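Local atomic coordinates of ribosome-binding factor A (Thermus thermophilus, PDB entry 2DYJ), a protein that binds free 30S ribosomal subunits, assists the late maturation of their functional core and is required for efficient processing of 16S rRNA. Residues Glu34-Ser39 and Leu45-Glu50; Arg53-Ala58 and Phe87-Ala92; Ala17-Ala22 and Ala74-Met79. All coordinates share one frame; numbering follows the deposited sequence.

In the fold
Interaction 1 lies in the buried core. It zips strands 32-38 and 44-50 into a hairpin with backbone hydrogen bonds and aliphatic packing. Interactions 2 and 3 are surface contacts, and in both charged side chains do most of the work. Interaction 2 ties the start of helix 55-64 to the end of strand 84-89. That strand pairs with strand 44-50, so interactions 1 and 2 share a sheet and touch directly. Interaction 3 joins helix 5-21 to the chain after helix 66-74. It lies on the opposite side of the chain's centre from both others. One glutamate meets one arginine in interaction 2; two glutamates share an arginine in interaction 3.

Interaction 1. Residues Glu34-Ser39 and Leu45-Glu50; sequences EAVRLS and LSVYVE
The side chain of Arg37 first runs straight out from the strand, then bends at chi3 (58°), and this bend swings its guanidinium to the hydroxyl of Tyr48. The hydroxyl sits over one face of the guanidinium, whose plane is turned 81° from that of the Tyr48 ring. Arg37 NH2 and Tyr48 OH are 2.9 Å apart, but the angle is too poor for a hydrogen bond. The contact is therefore polar packing of an oxygen on a cationic face. The edge of the Tyr48 ring lies against the backbone of Ala35 and the CB of Arg37. Beside them, Ser46 OG bonds to Glu86 on the next strand.

The hairpin's other face carries aliphatic side chains, Val36, Leu38, Leu45 and Val47. Leu38 and Leu45 cross at about a right angle, with their CD1 atoms 3.5 Å apart. Leu45 CD1 also reaches Val36 CB at 3.8 Å. Val36 and Val47 lie side by side. Helix 5-21 packs on this face: Leu8 meets Leu38, Leu12 meets Leu45, and Leu16 meets Val47.

Between the faces runs the backbone ladder. Arg37 and Ser46 form a hydrogen-bonded pair, with Arg37 N to Ser46 O at 2.9 Å and Ser46 N to Arg37 O at 2.8 Å. Ser46 O also receives a CA-H...O contact from Val36. Near the start of segment 34-39 the register is disturbed. Tyr48 O takes a bond from Glu34 N at 2.8 Å and a weak one from Ala35 N at 3.4 Å, while Tyr48 N bonds to Ala35 O. The Glu34 carboxylate turns to Ser93 in the C-terminal tail. Two residues facing one make a classic beta bulge, set in the antiparallel hairpin of this KH-type domain.

Interaction 2. Residues Arg53-Ala58 and Phe87-Ala92; sequences REEEGA and FLPWRA
The guanidinium of Arg91 meets Glu55 at its edge and Pro89 on one face. Glu55 OE2 lies in the guanidinium plane. Pro89 CG sits 3.7 Å above that plane, over its centre. The carboxylate of Glu55 is turned 37° from the guanidinium, so the two groups are not coplanar.

One hydrogen bond carries the salt bridge. Arg91 NH1 donates to Glu55 OE2 at 2.8 Å, and the bond is nearly straight at 166°. The N-H comes to the syn lone pair of OE2, the one facing OE1. Glu55 OE1 remains farther from Arg91 NH1, at 3.4 Å, and lies 3.1 Å from Pro89 CB. The carboxylate thus touches the proline at CB while its other oxygen holds the arginine.

Both side chains have to reach for this. Glu55 extends fully beyond CG from the first turn of helix 55-64. Arg91 first turns its CG in over its own backbone (chi1 62°), then stays extended to NE. This course carries it back over Pro89, two residues earlier.

Glu54, at the N-cap, accepts a weak capping bond from Gly57 N. Pro89 also touches Leu59, one turn after Glu55, and Phe87 packs on Leu59, Leu62 and Ser63. An apolar seam therefore lies beside the ionic contact.

The helix N terminus may slightly favour the negative charge of Glu55, though the carboxylate reaches away from the helix. With a single ionic bond at the surface, the charge pairing is probably sensitive to salt, whereas the proline packing under Arg91 depends little on charge.

Interaction 3. Residues Ala17-Ala22 and Ala74-Met79; sequences AEEIQA and ARRVRM
Ionic bonds dominate where Arg76 meets Glu18 and Glu19. Arg76 grips Glu18 end-on with its two terminal nitrogens, NH1 and NH2, and both donate to the same oxygen. Arg76 NH1 reaches Glu18 OE2 at 2.9 Å, and Arg76 NH2 reaches that oxygen at the same length, 2.9 Å. Both come from the same face of the carboxylate. The NH2 approach is well above its plane, and the NH1 approach is on the anti side and less far out of the plane. The fork is moderately bent, as expected when two donors share one atom. Arg76 NH1 also donates to Glu19 OE2 at 3.1 Å, here along the anti lone pair. This carboxylate stands almost upright to the guanidinium, with the planes 82° apart, and its oxygen lies in the guanidinium plane. A bend at chi3 (-68°) brings the end of Arg76 between the two acids.

A weaker, longer-range attraction may add to this. Arg75 NH2 lies 5.7 Å from Glu19 OE1, too far for contact.

Van der Waals contact is slight. Arg76 CD passes Glu19 OE2 at 3.6 Å, and Arg76 NH1 comes within 3.7 Å of Glu18 CB. Arg76 also touches Ala15, about one turn before Glu18 in helix 5-21. Glu19 also touches Leu69 and Ala72 of helix 66-74. Nearby, Val77 packs on Leu12.

Two successive acids of helix 5-21 thus hold one base from the chain after helix 66-74. This is a three-residue salt-bridge network on the helical side of a KH-type alpha/beta domain.

Interaction 1. Residues Glu34-Ser39 and Leu45-Glu50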
ATOM      1  N   GLU A  34      -2.791   4.766  -6.290  1.00 20.60           N
ATOM      2  CA  GLU A  34      -3.965   5.539  -6.680  1.00 24.47           C
ATOM      3  C   GLU A  34      -4.967   5.696  -5.547  1.00 23.02           C
ATOM      4  O   GLU A  34      -5.670   6.706  -5.464  1.00 24.08           O
ATOM      5  CB  GLU A  34      -4.675   4.893  -7.874  1.00 26.54           C
ATOM      6  CG  GLU A  34      -5.973   5.622  -8.244  1.00 42.91           C
ATOM      7  CD  GLU A  34      -7.056   4.687  -8.737  1.00 46.16           C
ATOM      8  OE1 GLU A  34      -8.228   5.117  -8.801  1.00 47.56           O
ATOM      9  OE2 GLU A  34      -6.736   3.525  -9.061  1.00 52.62           O
ATOM     10  N   ALA A  35      -5.046   4.704  -4.673  1.00 19.26           N
ATOM     11  CA  ALA A  35      -6.007   4.794  -3.580  1.00 17.12           C
ATOM     12  C   ALA A  35      -5.830   3.625  -2.630  1.00 16.92           C
ATOM     13  O   ALA A  35      -5.123   2.678  -2.942  1.00 15.48           O
ATOM     14  CB  ALA A  35      -7.419   4.783  -4.159  1.00 22.43           C
ATOM     15  N   VAL A  36      -6.445   3.722  -1.458  1.00 16.50           N
ATOM     16  CA  VAL A  36      -6.424   2.641  -0.477  1.00 13.95           C
ATOM     17  C   VAL A  36      -7.807   2.613   0.133  1.00 20.23           C
ATOM     18  O   VAL A  36      -8.509   3.629   0.149  1.00 22.72           O
ATOM     19  CB  VAL A  36      -5.367   2.852   0.646  1.00 11.13           C
ATOM     20  CG1 VAL A  36      -3.991   3.061   0.017  1.00 15.17           C
ATOM     21  CG2 VAL A  36      -5.746   4.042   1.541  1.00 22.34           C
ATOM     22  N   ARG A  37      -8.209   1.449   0.618  1.00 18.01           N
ATOM     23  CA  ARG A  37      -9.508   1.303   1.256  1.00 14.58           C
ATOM     24  C   ARG A  37      -9.305   0.333   2.410  1.00 15.16           C
ATOM     25  O   ARG A  37      -8.803  -0.772   2.215  1.00 12.23           O
ATOM     26  CB  ARG A  37     -10.518   0.747   0.256  1.00 17.77           C
ATOM     27  CG  ARG A  37     -11.910   0.536   0.831  1.00 31.34           C
ATOM     28  CD  ARG A  37     -12.753  -0.291  -0.133  1.00 40.41           C
ATOM     29  NE  ARG A  37     -12.121  -1.584  -0.399  1.00 48.61           N
ATOM     30  CZ  ARG A  37     -12.566  -2.470  -1.284  1.00 54.18           C
ATOM     31  NH1 ARG A  37     -13.656  -2.208  -2.000  1.00 53.29           N
ATOM     32  NH2 ARG A  37     -11.917  -3.619  -1.455  1.00 56.93           N
ATOM     33  N   LEU A  38      -9.667   0.761   3.613  1.00 15.33           N
ATOM     34  CA  LEU A  38      -9.507  -0.077   4.802  1.00 16.41           C
ATOM     35  C   LEU A  38     -10.770  -0.896   5.032  1.00 18.91           C
ATOM     36  O   LEU A  38     -11.877  -0.412   4.780  1.00 14.74           O
ATOM     37  CB  LEU A  38      -9.233   0.823   6.014  1.00 27.88           C
ATOM     38  CG  LEU A  38      -8.563   0.257   7.267  1.00 28.57           C
ATOM     39  CD1 LEU A  38      -7.227  -0.363   6.922  1.00 27.30           C
ATOM     40  CD2 LEU A  38      -8.379   1.388   8.281  1.00 33.27           C
ATOM     41  N   SER A  39     -10.613  -2.142   5.484  1.00 15.95           N
ATOM     42  CA  SER A  39     -11.769  -2.987   5.770  1.00 19.51           C
ATOM     43  C   SER A  39     -12.533  -2.393   6.958  1.00 20.59           C
ATOM     44  O   SER A  39     -11.978  -1.628   7.754  1.00 19.71           O
ATOM     45  CB  SER A  39     -11.329  -4.439   6.078  1.00 15.01           C
ATOM     46  OG  SER A  39     -10.413  -4.511   7.164  1.00 17.32           O
ATOM     47  N   LEU A  45      -5.897  -3.436   4.588  1.00 13.10           N
ATOM     48  CA  LEU A  45      -5.898  -2.233   3.763  1.00  7.71           C
ATOM     49  C   LEU A  45      -5.669  -2.702   2.334  1.00  8.69           C
ATOM     50  O   LEU A  45      -4.668  -3.375   2.033  1.00  9.89           O
ATOM     51  CB  LEU A  45      -4.761  -1.278   4.177  1.00  9.52           C
ATOM     52  CG  LEU A  45      -4.719   0.053   3.416  1.00 11.72           C
ATOM     53  CD1 LEU A  45      -5.841   0.941   3.938  1.00 12.69           C
ATOM     54  CD2 LEU A  45      -3.385   0.746   3.594  1.00 13.66           C
ATOM     55  N   SER A  46      -6.626  -2.397   1.461  1.00 10.58           N
ATOM     56  CA  SER A  46      -6.499  -2.735   0.041  1.00  9.33           C
ATOM     57  C   SER A  46      -5.802  -1.527  -0.547  1.00 13.81           C
ATOM     58  O   SER A  46      -6.238  -0.394  -0.336  1.00 12.33           O
ATOM     59  CB  SER A  46      -7.876  -2.914  -0.602  1.00 11.33           C
ATOM     60  OG  SER A  46      -8.512  -4.062  -0.076  1.00 14.45           O
ATOM     61  N   VAL A  47      -4.727  -1.776  -1.289  1.00  9.92           N
ATOM     62  CA  VAL A  47      -3.896  -0.722  -1.872  1.00 11.39           C
ATOM     63  C   VAL A  47      -3.944  -0.857  -3.381  1.00  8.21           C
ATOM     64  O   VAL A  47      -3.518  -1.866  -3.923  1.00 11.94           O
ATOM     65  CB  VAL A  47      -2.435  -0.890  -1.394  1.00 12.01           C
ATOM     66  CG1 VAL A  47      -1.576   0.268  -1.906  1.00 12.96           C
ATOM     67  CG2 VAL A  47      -2.384  -0.971   0.153  1.00 12.29           C
ATOM     68  N   TYR A  48      -4.485   0.155  -4.050  1.00 16.57           N
ATOM     69  CA  TYR A  48      -4.642   0.127  -5.509  1.00 15.16           C
ATOM     70  C   TYR A  48      -3.503   0.893  -6.174  1.00 14.35           C
ATOM     71  O   TYR A  48      -3.310   2.078  -5.929  1.00 14.92           O
ATOM     72  CB  TYR A  48      -6.002   0.726  -5.858  1.00 13.14           C
ATOM     73  CG  TYR A  48      -7.147   0.001  -5.179  1.00 14.08           C
ATOM     74  CD1 TYR A  48      -7.715  -1.148  -5.737  1.00 11.25           C
ATOM     75  CD2 TYR A  48      -7.606   0.413  -3.928  1.00 12.47           C
ATOM     76  CE1 TYR A  48      -8.706  -1.867  -5.051  1.00 15.83           C
ATOM     77  CE2 TYR A  48      -8.593  -0.295  -3.244  1.00 12.99           C
ATOM     78  CZ  TYR A  48      -9.135  -1.429  -3.805  1.00 16.83           C
ATOM     79  OH  TYR A  48     -10.104  -2.111  -3.106  1.00 16.37           O
ATOM     80  N   VAL A  49      -2.755   0.210  -7.034  1.00 13.04           N
ATOM     81  CA  VAL A  49      -1.595   0.838  -7.646  1.00 13.20           C
ATOM     82  C   VAL A  49      -1.557   0.872  -9.167  1.00 17.36           C
ATOM     83  O   VAL A  49      -2.156   0.024  -9.835  1.00 17.03           O
ATOM     84  CB  VAL A  49      -0.313   0.127  -7.171  1.00 18.00           C
ATOM     85  CG1 VAL A  49      -0.202   0.224  -5.670  1.00 15.04           C
ATOM     86  CG2 VAL A  49      -0.345  -1.351  -7.593  1.00 13.86           C
ATOM     87  N   GLU A  50      -0.836   1.857  -9.696  1.00 17.81           N
ATOM     88  CA  GLU A  50      -0.652   1.983 -11.145  1.00 19.78           C
ATOM     89  C   GLU A  50       0.816   1.654 -11.437  1.00 15.83           C
ATOM     90  O   GLU A  50       1.720   2.400 -11.050  1.00 14.34           O
ATOM     91  CB  GLU A  50      -0.956   3.408 -11.631  1.00 17.11           C
ATOM     92  CG  GLU A  50      -0.561   3.636 -13.120  1.00 22.17           C
ATOM     93  CD  GLU A  50      -0.621   5.102 -13.571  1.00 29.35           C
ATOM     94  OE1 GLU A  50      -0.638   6.000 -12.708  1.00 32.03           O
ATOM     95  OE2 GLU A  50      -0.631   5.364 -14.799  1.00 31.10           O
TER

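Interaction 2. Residues Arg53-Ala58 and Phe87-Ala92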
ATOM      1  N   ARG A  53       5.166  -0.748 -15.923  1.00 24.73           N
ATOM      2  CA  ARG A  53       5.226  -1.917 -16.793  1.00 35.19           C
ATOM      3  C   ARG A  53       4.956  -3.174 -15.962  1.00 34.67           C
ATOM      4  O   ARG A  53       4.991  -3.125 -14.736  1.00 41.89           O
ATOM      5  CB  ARG A  53       6.617  -2.025 -17.429  1.00 39.73           C
ATOM      6  CG  ARG A  53       6.989  -0.855 -18.327  1.00 44.95           C
ATOM      7  CD  ARG A  53       6.276  -0.920 -19.663  1.00 46.92           C
ATOM      8  NE  ARG A  53       6.486   0.295 -20.445  1.00 55.31           N
ATOM      9  CZ  ARG A  53       7.679   0.766 -20.798  1.00 54.81           C
ATOM     10  NH1 ARG A  53       8.788   0.126 -20.443  1.00 55.49           N
ATOM     11  NH2 ARG A  53       7.761   1.883 -21.508  1.00 54.46           N
ATOM     12  N   GLU A  54       4.692  -4.290 -16.636  1.00 34.53           N
ATOM     13  CA  GLU A  54       4.427  -5.567 -15.971  1.00 32.92           C
ATOM     14  C   GLU A  54       3.721  -5.376 -14.630  1.00 31.48           C
ATOM     15  O   GLU A  54       4.341  -5.454 -13.560  1.00 30.15           O
ATOM     16  CB  GLU A  54       5.737  -6.335 -15.759  1.00 40.76           C
ATOM     17  CG  GLU A  54       5.581  -7.655 -14.991  1.00 47.52           C
ATOM     18  CD  GLU A  54       4.784  -8.708 -15.754  1.00 52.25           C
ATOM     19  OE1 GLU A  54       5.252  -9.154 -16.827  1.00 60.06           O
ATOM     20  OE2 GLU A  54       3.694  -9.097 -15.281  1.00 46.01           O
ATOM     21  N   GLU A  55       2.424  -5.115 -14.702  1.00 26.53           N
ATOM     22  CA  GLU A  55       1.603  -4.905 -13.515  1.00 26.49           C
ATOM     23  C   GLU A  55       1.669  -6.095 -12.555  1.00 24.11           C
ATOM     24  O   GLU A  55       1.766  -5.912 -11.339  1.00 21.75           O
ATOM     25  CB  GLU A  55       0.170  -4.638 -13.958  1.00 26.58           C
ATOM     26  CG  GLU A  55      -0.871  -4.793 -12.889  1.00 28.59           C
ATOM     27  CD  GLU A  55      -2.252  -4.499 -13.433  1.00 29.09           C
ATOM     28  OE1 GLU A  55      -2.681  -3.324 -13.360  1.00 35.58           O
ATOM     29  OE2 GLU A  55      -2.894  -5.434 -13.950  1.00 28.20           O
ATOM     30  N   GLU A  56       1.629  -7.310 -13.102  1.00 20.28           N
ATOM     31  CA  GLU A  56       1.709  -8.518 -12.292  1.00 21.77           C
ATOM     32  C   GLU A  56       2.997  -8.535 -11.466  1.00 17.14           C
ATOM     33  O   GLU A  56       2.963  -8.876 -10.277  1.00 16.87           O
ATOM     34  CB  GLU A  56       1.678  -9.775 -13.174  1.00 30.47           C
ATOM     35  CG  GLU A  56       0.320 -10.140 -13.772  1.00 45.52           C
ATOM     36  CD  GLU A  56       0.403 -11.358 -14.699  1.00 56.07           C
ATOM     37  OE1 GLU A  56       0.810 -12.446 -14.227  1.00 57.26           O
ATOM     38  OE2 GLU A  56       0.068 -11.227 -15.901  1.00 60.93           O
ATOM     39  N   GLY A  57       4.121  -8.195 -12.107  1.00 17.92           N
ATOM     40  CA  GLY A  57       5.413  -8.179 -11.423  1.00 18.29           C
ATOM     41  C   GLY A  57       5.478  -7.145 -10.300  1.00 17.30           C
ATOM     42  O   GLY A  57       6.103  -7.364  -9.253  1.00 17.13           O
ATOM     43  N   ALA A  58       4.826  -6.005 -10.510  1.00 15.45           N
ATOM     44  CA  ALA A  58       4.799  -4.962  -9.493  1.00 14.45           C
ATOM     45  C   ALA A  58       3.996  -5.465  -8.296  1.00 15.29           C
ATOM     46  O   ALA A  58       4.398  -5.291  -7.141  1.00 13.22           O
ATOM     47  CB  ALA A  58       4.157  -3.692 -10.053  1.00 14.27           C
ATOM     48  N   PHE A  87      -2.469  -5.944  -2.279  1.00 10.41           N
ATOM     49  CA  PHE A  87      -2.166  -5.075  -3.409  1.00 10.40           C
ATOM     50  C   PHE A  87      -2.969  -5.448  -4.639  1.00 12.69           C
ATOM     51  O   PHE A  87      -2.967  -6.604  -5.065  1.00 10.43           O
ATOM     52  CB  PHE A  87      -0.679  -5.130  -3.694  1.00 12.75           C
ATOM     53  CG  PHE A  87       0.147  -4.681  -2.516  1.00  9.51           C
ATOM     54  CD1 PHE A  87       0.341  -3.332  -2.270  1.00  8.10           C
ATOM     55  CD2 PHE A  87       0.698  -5.623  -1.641  1.00 11.53           C
ATOM     56  CE1 PHE A  87       1.089  -2.907  -1.146  1.00 13.86           C
ATOM     57  CE2 PHE A  87       1.447  -5.214  -0.516  1.00  9.25           C
ATOM     58  CZ  PHE A  87       1.637  -3.853  -0.278  1.00 14.16           C
ATOM     59  N   LEU A  88      -3.638  -4.447  -5.204  1.00 12.06           N
ATOM     60  CA  LEU A  88      -4.494  -4.649  -6.372  1.00 10.70           C
ATOM     61  C   LEU A  88      -4.207  -3.638  -7.474  1.00 11.93           C
ATOM     62  O   LEU A  88      -3.659  -2.568  -7.233  1.00 13.26           O
ATOM     63  CB  LEU A  88      -5.968  -4.508  -5.952  1.00 12.46           C
ATOM     64  CG  LEU A  88      -6.437  -5.463  -4.837  1.00 13.78           C
ATOM     65  CD1 LEU A  88      -7.751  -5.001  -4.236  1.00 22.60           C
ATOM     66  CD2 LEU A  88      -6.586  -6.868  -5.414  1.00 24.16           C
ATOM     67  N   PRO A  89      -4.581  -3.972  -8.718  1.00 17.36           N
ATOM     68  CA  PRO A  89      -4.362  -3.061  -9.846  1.00 17.82           C
ATOM     69  C   PRO A  89      -5.299  -1.853  -9.682  1.00 16.44           C
ATOM     70  O   PRO A  89      -6.379  -1.987  -9.083  1.00 16.16           O
ATOM     71  CB  PRO A  89      -4.722  -3.919 -11.053  1.00 20.12           C
ATOM     72  CG  PRO A  89      -5.784  -4.834 -10.500  1.00 23.66           C
ATOM     73  CD  PRO A  89      -5.187  -5.237  -9.167  1.00 18.38           C
ATOM     74  N   TRP A  90      -4.892  -0.693 -10.203  1.00 18.88           N
ATOM     75  CA  TRP A  90      -5.696   0.523 -10.072  1.00 20.10           C
ATOM     76  C   TRP A  90      -7.095   0.407 -10.643  1.00 22.08           C
ATOM     77  O   TRP A  90      -8.007   1.094 -10.192  1.00 23.18           O
ATOM     78  CB  TRP A  90      -5.013   1.734 -10.728  1.00 28.11           C
ATOM     79  CG  TRP A  90      -5.080   1.752 -12.241  1.00 37.86           C
ATOM     80  CD1 TRP A  90      -4.230   1.122 -13.107  1.00 41.92           C
ATOM     81  CD2 TRP A  90      -6.057   2.429 -13.060  1.00 40.27           C
ATOM     82  NE1 TRP A  90      -4.613   1.364 -14.409  1.00 45.61           N
ATOM     83  CE2 TRP A  90      -5.728   2.160 -14.410  1.00 44.41           C
ATOM     84  CE3 TRP A  90      -7.173   3.238 -12.782  1.00 43.51           C
ATOM     85  CZ2 TRP A  90      -6.478   2.671 -15.486  1.00 44.43           C
ATOM     86  CZ3 TRP A  90      -7.921   3.749 -13.856  1.00 36.47           C
ATOM     87  CH2 TRP A  90      -7.565   3.460 -15.187  1.00 41.37           C
ATOM     88  N   ARG A  91      -7.278  -0.448 -11.635  1.00 20.93           N
ATOM     89  CA  ARG A  91      -8.604  -0.584 -12.222  1.00 24.68           C
ATOM     90  C   ARG A  91      -9.612  -1.133 -11.215  1.00 25.60           C
ATOM     91  O   ARG A  91     -10.817  -0.912 -11.334  1.00 27.70           O
ATOM     92  CB  ARG A  91      -8.544  -1.476 -13.455  1.00 23.33           C
ATOM     93  CG  ARG A  91      -8.089  -2.890 -13.191  1.00 27.41           C
ATOM     94  CD  ARG A  91      -8.256  -3.766 -14.445  1.00 21.50           C
ATOM     95  NE  ARG A  91      -7.891  -5.148 -14.157  1.00 21.66           N
ATOM     96  CZ  ARG A  91      -6.642  -5.598 -14.114  1.00 18.61           C
ATOM     97  NH1 ARG A  91      -5.632  -4.778 -14.356  1.00 21.59           N
ATOM     98  NH2 ARG A  91      -6.407  -6.861 -13.794  1.00 18.64           N
ATOM     99  N   ALA A  92      -9.116  -1.816 -10.193  1.00 21.79           N
ATOM    100  CA  ALA A  92      -9.985  -2.393  -9.189  1.00 18.65           C
ATOM    101  C   ALA A  92     -10.446  -1.461  -8.056  1.00 20.57           C
ATOM    102  O   ALA A  92     -11.269  -1.861  -7.240  1.00 21.50           O
ATOM    103  CB  ALA A  92      -9.314  -3.642  -8.599  1.00 28.55           C
TER

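Interaction 3. Residues Ala17-Ala22 and Ala74-Met79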
ATOM      1  N   ALA A  17       2.678   5.398  -0.006  1.00 17.81           N
ATOM      2  CA  ALA A  17       3.236   5.862  -1.271  1.00 22.83           C
ATOM      3  C   ALA A  17       4.704   6.219  -1.043  1.00 22.14           C
ATOM      4  O   ALA A  17       5.552   5.961  -1.892  1.00 20.01           O
ATOM      5  CB  ALA A  17       2.452   7.083  -1.789  1.00 21.01           C
ATOM      6  N   GLU A  18       5.007   6.812   0.110  1.00 22.27           N
ATOM      7  CA  GLU A  18       6.383   7.179   0.420  1.00 21.00           C
ATOM      8  C   GLU A  18       7.259   5.979   0.747  1.00 20.04           C
ATOM      9  O   GLU A  18       8.426   5.927   0.349  1.00 15.62           O
ATOM     10  CB  GLU A  18       6.418   8.172   1.583  1.00 23.47           C
ATOM     11  CG  GLU A  18       5.908   9.552   1.194  1.00 29.00           C
ATOM     12  CD  GLU A  18       5.878  10.531   2.354  1.00 32.94           C
ATOM     13  OE1 GLU A  18       5.427  11.678   2.151  1.00 34.88           O
ATOM     14  OE2 GLU A  18       6.297  10.155   3.465  1.00 33.03           O
ATOM     15  N   GLU A  19       6.709   5.017   1.483  1.00 21.45           N
ATOM     16  CA  GLU A  19       7.470   3.830   1.837  1.00 15.41           C
ATOM     17  C   GLU A  19       7.751   2.958   0.616  1.00 19.24           C
ATOM     18  O   GLU A  19       8.790   2.317   0.536  1.00 16.54           O
ATOM     19  CB  GLU A  19       6.742   3.014   2.912  1.00 17.72           C
ATOM     20  CG  GLU A  19       6.634   3.736   4.251  1.00 22.77           C
ATOM     21  CD  GLU A  19       7.962   4.331   4.693  1.00 21.02           C
ATOM     22  OE1 GLU A  19       9.004   3.660   4.524  1.00 25.49           O
ATOM     23  OE2 GLU A  19       7.958   5.468   5.216  1.00 27.04           O
ATOM     24  N   ILE A  20       6.828   2.928  -0.337  1.00 15.73           N
ATOM     25  CA  ILE A  20       7.053   2.133  -1.537  1.00 15.11           C
ATOM     26  C   ILE A  20       8.166   2.806  -2.358  1.00 17.99           C
ATOM     27  O   ILE A  20       9.066   2.147  -2.887  1.00 16.65           O
ATOM     28  CB  ILE A  20       5.753   2.038  -2.369  1.00 15.48           C
ATOM     29  CG1 ILE A  20       4.755   1.139  -1.634  1.00 14.22           C
ATOM     30  CG2 ILE A  20       6.053   1.532  -3.774  1.00 13.34           C
ATOM     31  CD1 ILE A  20       3.375   1.014  -2.299  1.00 16.72           C
ATOM     32  N   GLN A  21       8.110   4.132  -2.448  1.00 21.76           N
ATOM     33  CA  GLN A  21       9.119   4.880  -3.189  1.00 25.09           C
ATOM     34  C   GLN A  21      10.489   4.601  -2.580  1.00 23.15           C
ATOM     35  O   GLN A  21      11.496   4.651  -3.272  1.00 24.52           O
ATOM     36  CB  GLN A  21       8.812   6.383  -3.124  1.00 31.06           C
ATOM     37  CG  GLN A  21       8.505   7.050  -4.466  1.00 42.98           C
ATOM     38  CD  GLN A  21       9.707   7.791  -5.056  1.00 46.07           C
ATOM     39  OE1 GLN A  21      10.790   7.218  -5.227  1.00 51.14           O
ATOM     40  NE2 GLN A  21       9.517   9.071  -5.373  1.00 44.27           N
ATOM     41  N   ALA A  22      10.521   4.301  -1.284  1.00 21.14           N
ATOM     42  CA  ALA A  22      11.789   4.016  -0.594  1.00 22.05           C
ATOM     43  C   ALA A  22      12.337   2.618  -0.896  1.00 26.70           C
ATOM     44  O   ALA A  22      13.514   2.336  -0.634  1.00 25.16           O
ATOM     45  CB  ALA A  22      11.622   4.192   0.913  1.00 17.29           C
ATOM     46  N   ALA A  74       4.116   0.993  10.715  1.00 18.38           N
ATOM     47  CA  ALA A  74       3.988   0.957  12.163  1.00 17.22           C
ATOM     48  C   ALA A  74       4.853   2.020  12.824  1.00 22.27           C
ATOM     49  O   ALA A  74       4.584   2.435  13.957  1.00 19.36           O
ATOM     50  CB  ALA A  74       4.357  -0.424  12.711  1.00 17.99           C
ATOM     51  N   ARG A  75       5.890   2.447  12.119  1.00 20.62           N
ATOM     52  CA  ARG A  75       6.798   3.462  12.648  1.00 28.91           C
ATOM     53  C   ARG A  75       6.286   4.888  12.482  1.00 29.22           C
ATOM     54  O   ARG A  75       6.831   5.812  13.084  1.00 30.69           O
ATOM     55  CB  ARG A  75       8.175   3.326  11.984  1.00 28.65           C
ATOM     56  CG  ARG A  75       8.957   2.105  12.460  1.00 28.26           C
ATOM     57  CD  ARG A  75      10.382   2.098  11.930  1.00 26.23           C
ATOM     58  NE  ARG A  75      10.463   1.709  10.530  1.00 30.13           N
ATOM     59  CZ  ARG A  75      10.693   0.474  10.086  1.00 26.08           C
ATOM     60  NH1 ARG A  75      10.877  -0.536  10.933  1.00 24.90           N
ATOM     61  NH2 ARG A  75      10.732   0.252   8.780  1.00 22.23           N
ATOM     62  N   ARG A  76       5.233   5.076  11.692  1.00 23.53           N
ATOM     63  CA  ARG A  76       4.724   6.420  11.477  1.00 25.81           C
ATOM     64  C   ARG A  76       3.236   6.653  11.632  1.00 26.51           C
ATOM     65  O   ARG A  76       2.781   7.799  11.561  1.00 23.14           O
ATOM     66  CB  ARG A  76       5.174   6.944  10.111  1.00 29.39           C
ATOM     67  CG  ARG A  76       4.920   6.028   8.938  1.00 31.14           C
ATOM     68  CD  ARG A  76       5.563   6.599   7.675  1.00 28.94           C
ATOM     69  NE  ARG A  76       4.915   7.827   7.206  1.00 30.83           N
ATOM     70  CZ  ARG A  76       5.252   8.459   6.082  1.00 30.09           C
ATOM     71  NH1 ARG A  76       6.232   7.989   5.322  1.00 22.13           N
ATOM     72  NH2 ARG A  76       4.591   9.541   5.696  1.00 24.51           N
ATOM     73  N   VAL A  77       2.475   5.582  11.837  1.00 23.70           N
ATOM     74  CA  VAL A  77       1.037   5.705  12.019  1.00 26.75           C
ATOM     75  C   VAL A  77       0.696   5.150  13.387  1.00 29.62           C
ATOM     76  O   VAL A  77       1.206   4.102  13.789  1.00 32.93           O
ATOM     77  CB  VAL A  77       0.242   4.927  10.943  1.00 32.27           C
ATOM     78  CG1 VAL A  77      -1.262   5.104  11.177  1.00 34.53           C
ATOM     79  CG2 VAL A  77       0.618   5.423   9.561  1.00 30.32           C
ATOM     80  N   ARG A  78      -0.165   5.854  14.110  1.00 31.24           N
ATOM     81  CA  ARG A  78      -0.540   5.415  15.443  1.00 29.82           C
ATOM     82  C   ARG A  78      -1.757   4.502  15.401  1.00 28.64           C
ATOM     83  O   ARG A  78      -2.885   4.959  15.221  1.00 30.37           O
ATOM     84  CB  ARG A  78      -0.822   6.633  16.330  1.00 35.17           C
ATOM     85  CG  ARG A  78      -0.729   6.340  17.819  1.00 41.52           C
ATOM     86  CD  ARG A  78       0.609   5.679  18.154  1.00 56.35           C
ATOM     87  NE  ARG A  78       0.718   5.308  19.565  1.00 63.14           N
ATOM     88  CZ  ARG A  78       0.844   6.180  20.560  1.00 67.11           C
ATOM     89  NH1 ARG A  78       0.880   7.483  20.302  1.00 67.21           N
ATOM     90  NH2 ARG A  78       0.925   5.751  21.813  1.00 69.12           N
ATOM     91  N   MET A  79      -1.508   3.205  15.543  1.00 27.11           N
ATOM     92  CA  MET A  79      -2.545   2.176  15.545  1.00 23.91           C
ATOM     93  C   MET A  79      -1.970   1.036  16.378  1.00 23.62           C
ATOM     94  O   MET A  79      -0.813   0.668  16.204  1.00 24.80           O
ATOM     95  CB  MET A  79      -2.824   1.652  14.125  1.00 26.46           C
ATOM     96  CG  MET A  79      -3.706   2.520  13.242  1.00 32.61           C
ATOM     97  SD  MET A  79      -4.104   1.690  11.664  1.00 28.13           S
ATOM     98  CE  MET A  79      -5.324   0.482  12.247  1.00 30.04           C
TER